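Local coordinates for C2 domain protein (Scophthalmus maximus, PDB 3W56) that binds calcium ions through the loops of a C2 domain, a module that in this family probably serves attachment to phospholipid membranes, at residues K107-H113 with Y125-L129. Coordinates in Å, arbitrary orientation, origin at the centre of the assembly. Numbering follows the deposited sequence.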
loop_
_atom_site.group_PDB
_atom_site.type_symbol
_atom_site.label_atom_id
_atom_site.label_comp_id
_atom_site.label_asym_id
_atom_site.label_seq_id
_atom_site.Cartn_x
_atom_site.Cartn_y
_atom_site.Cartn_z
ATOM N N LYS A 107 0.136 6.430 -13.796
ATOM C CA LYS A 107 -0.126 6.566 -15.217
ATOM C C LYS A 107 -1.583 6.248 -15.459
ATOM O O LYS A 107 -2.167 5.386 -14.775
ATOM C CB LYS A 107 0.750 5.615 -16.009
ATOM C CG LYS A 107 2.184 5.764 -15.641
ATOM C CD LYS A 107 2.778 7.056 -16.152
ATOM C CE LYS A 107 4.087 7.280 -15.384
ATOM N NZ LYS A 107 5.168 7.904 -16.211
ATOM N N VAL A 108 -2.190 6.943 -16.410
ATOM C CA VAL A 108 -3.602 6.667 -16.711
ATOM C C VAL A 108 -3.779 5.164 -16.996
ATOM O O VAL A 108 -2.879 4.504 -17.515
ATOM C CB VAL A 108 -4.108 7.483 -17.927
ATOM C CG1 VAL A 108 -5.603 7.278 -18.137
ATOM C CG2 VAL A 108 -3.809 8.957 -17.714
ATOM N N GLY A 109 -4.950 4.646 -16.658
ATOM C CA GLY A 109 -5.257 3.247 -16.889
ATOM C C GLY A 109 -5.235 2.375 -15.648
ATOM O O GLY A 109 -5.162 2.854 -14.521
ATOM N N THR A 110 -5.297 1.068 -15.866
ATOM C CA THR A 110 -5.337 0.125 -14.757
ATOM C C THR A 110 -4.040 -0.686 -14.769
ATOM O O THR A 110 -3.607 -1.189 -15.819
ATOM C CB THR A 110 -6.581 -0.756 -14.843
ATOM O OG1 THR A 110 -7.728 0.061 -14.603
ATOM C CG2 THR A 110 -6.568 -1.863 -13.770
ATOM N N HIS A 111 -3.412 -0.810 -13.601
ATOM C CA HIS A 111 -2.030 -1.383 -13.524
ATOM C C HIS A 111 -1.939 -2.344 -12.354
ATOM O O HIS A 111 -2.498 -2.074 -11.286
ATOM C CB HIS A 111 -1.007 -0.245 -13.335
ATOM C CG HIS A 111 -1.110 0.780 -14.411
ATOM N ND1 HIS A 111 -0.547 0.597 -15.663
ATOM C CD2 HIS A 111 -1.820 1.931 -14.475
ATOM C CE1 HIS A 111 -0.870 1.622 -16.434
ATOM N NE2 HIS A 111 -1.640 2.442 -15.736
ATOM N N GLU A 112 -1.271 -3.480 -12.551
ATOM C CA GLU A 112 -0.949 -4.381 -11.461
ATOM C C GLU A 112 0.525 -4.254 -11.191
ATOM O O GLU A 112 1.382 -4.263 -12.126
ATOM C CB GLU A 112 -1.273 -5.829 -11.806
ATOM C CG GLU A 112 -2.699 -6.062 -12.233
ATOM C CD GLU A 112 -2.859 -7.435 -12.881
ATOM O OE1 GLU A 112 -2.398 -8.424 -12.253
ATOM O OE2 GLU A 112 -3.396 -7.515 -14.009
ATOM N N HIS A 113 0.862 -4.160 -9.919
ATOM C CA HIS A 113 2.252 -3.994 -9.511
ATOM C C HIS A 113 2.684 -4.799 -8.314
ATOM O O HIS A 113 1.879 -5.282 -7.518
ATOM C CB HIS A 113 2.573 -2.494 -9.227
ATOM C CG HIS A 113 2.566 -1.630 -10.456
ATOM N ND1 HIS A 113 3.531 -1.762 -11.444
ATOM C CD2 HIS A 113 1.734 -0.638 -10.868
ATOM C CE1 HIS A 113 3.271 -0.900 -12.414
ATOM N NE2 HIS A 113 2.187 -0.204 -12.086
ATOM N N TYR A 125 -0.453 -4.996 -5.570
ATOM C CA TYR A 125 -1.550 -4.010 -5.533
ATOM C C TYR A 125 -1.924 -3.658 -6.940
ATOM O O TYR A 125 -1.211 -3.927 -7.930
ATOM C CB TYR A 125 -1.106 -2.776 -4.752
ATOM C CG TYR A 125 0.055 -2.018 -5.380
ATOM C CD1 TYR A 125 -0.205 -0.873 -6.187
ATOM C CD2 TYR A 125 1.381 -2.400 -5.167
ATOM C CE1 TYR A 125 0.816 -0.127 -6.720
ATOM C CE2 TYR A 125 2.455 -1.641 -5.730
ATOM C CZ TYR A 125 2.146 -0.501 -6.516
ATOM O OH TYR A 125 3.147 0.294 -7.073
ATOM N N MET A 126 -3.070 -3.013 -7.066
ATOM C CA MET A 126 -3.550 -2.571 -8.334
ATOM C C MET A 126 -3.896 -1.112 -8.138
ATOM O O MET A 126 -4.238 -0.673 -7.032
ATOM C CB MET A 126 -4.800 -3.328 -8.795
ATOM C CG MET A 126 -4.412 -4.695 -9.232
ATOM S SD MET A 126 -5.825 -5.512 -9.956
ATOM C CE MET A 126 -6.181 -4.463 -11.379
ATOM N N TYR A 127 -3.797 -0.382 -9.226
ATOM C CA TYR A 127 -4.458 0.942 -9.188
ATOM C C TYR A 127 -5.035 1.273 -10.506
ATOM O O TYR A 127 -4.609 0.793 -11.555
ATOM C CB TYR A 127 -3.490 2.046 -8.688
ATOM C CG TYR A 127 -2.530 2.511 -9.746
ATOM C CD1 TYR A 127 -2.874 3.546 -10.633
ATOM C CD2 TYR A 127 -1.276 1.918 -9.878
ATOM C CE1 TYR A 127 -1.945 3.967 -11.626
ATOM C CE2 TYR A 127 -0.370 2.325 -10.830
ATOM C CZ TYR A 127 -0.719 3.349 -11.704
ATOM O OH TYR A 127 0.230 3.701 -12.655
ATOM N N THR A 128 -6.069 2.105 -10.466
ATOM C CA THR A 128 -6.695 2.665 -11.658
ATOM C C THR A 128 -6.648 4.203 -11.585
ATOM O O THR A 128 -7.099 4.780 -10.588
ATOM C CB THR A 128 -8.153 2.174 -11.784
ATOM O OG1 THR A 128 -8.141 0.769 -12.133
ATOM C CG2 THR A 128 -8.850 2.905 -12.923
ATOM N N LEU A 129 -6.065 4.843 -12.605
ATOM C CA LEU A 129 -6.129 6.295 -12.727
ATOM C C LEU A 129 -7.013 6.628 -13.928
ATOM O O LEU A 129 -6.739 6.242 -15.080
ATOM C CB LEU A 129 -4.739 6.892 -12.882
ATOM C CG LEU A 129 -4.672 8.432 -12.966
ATOM C CD1 LEU A 129 -5.024 9.084 -11.671
ATOM C CD2 LEU A 129 -3.221 8.705 -13.345
HETATM O O HOH W 1 1.943 2.056 -13.576
#
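Strands 109-113 and 125-129 run antiparallel, their axes 4.7 Å apart at closest approach. G109, H111 and H113 form hydrogen-bonded pairs with L129, Y127 and Y125, each closed by two backbone bonds; H111 N to Y127 O measures 2.9 Å. T110 and E112 sit opposite T128 and M126 in the non-hydrogen-bonded pairs. This is the last hairpin of the C2 β-sandwich: 109-116 is an outermost strand of one of its two four-stranded sheets, and 122-130 lies inside it, paired on its far side with strand 22-32; the calcium-binding loops are elsewhere. On the face carrying H111, H113, Y125 and Y127 the rings cluster. H113 CB rests over the Y125 ring, a CH-pi contact 3.8 Å from its centroid, and Y125 OH is hydrogen-bonded to R104 NE on the other sheet. Y127 OH accepts from K107 N (3.0 Å) and shares a water with H113 NE2. H111 NE2 turns back to V108 O, 3.0 Å away. Across the other face, T110 OG1 and T128 OG1 hydrogen-bond at 2.6 Å, and M126 CE packs on T110 CG2.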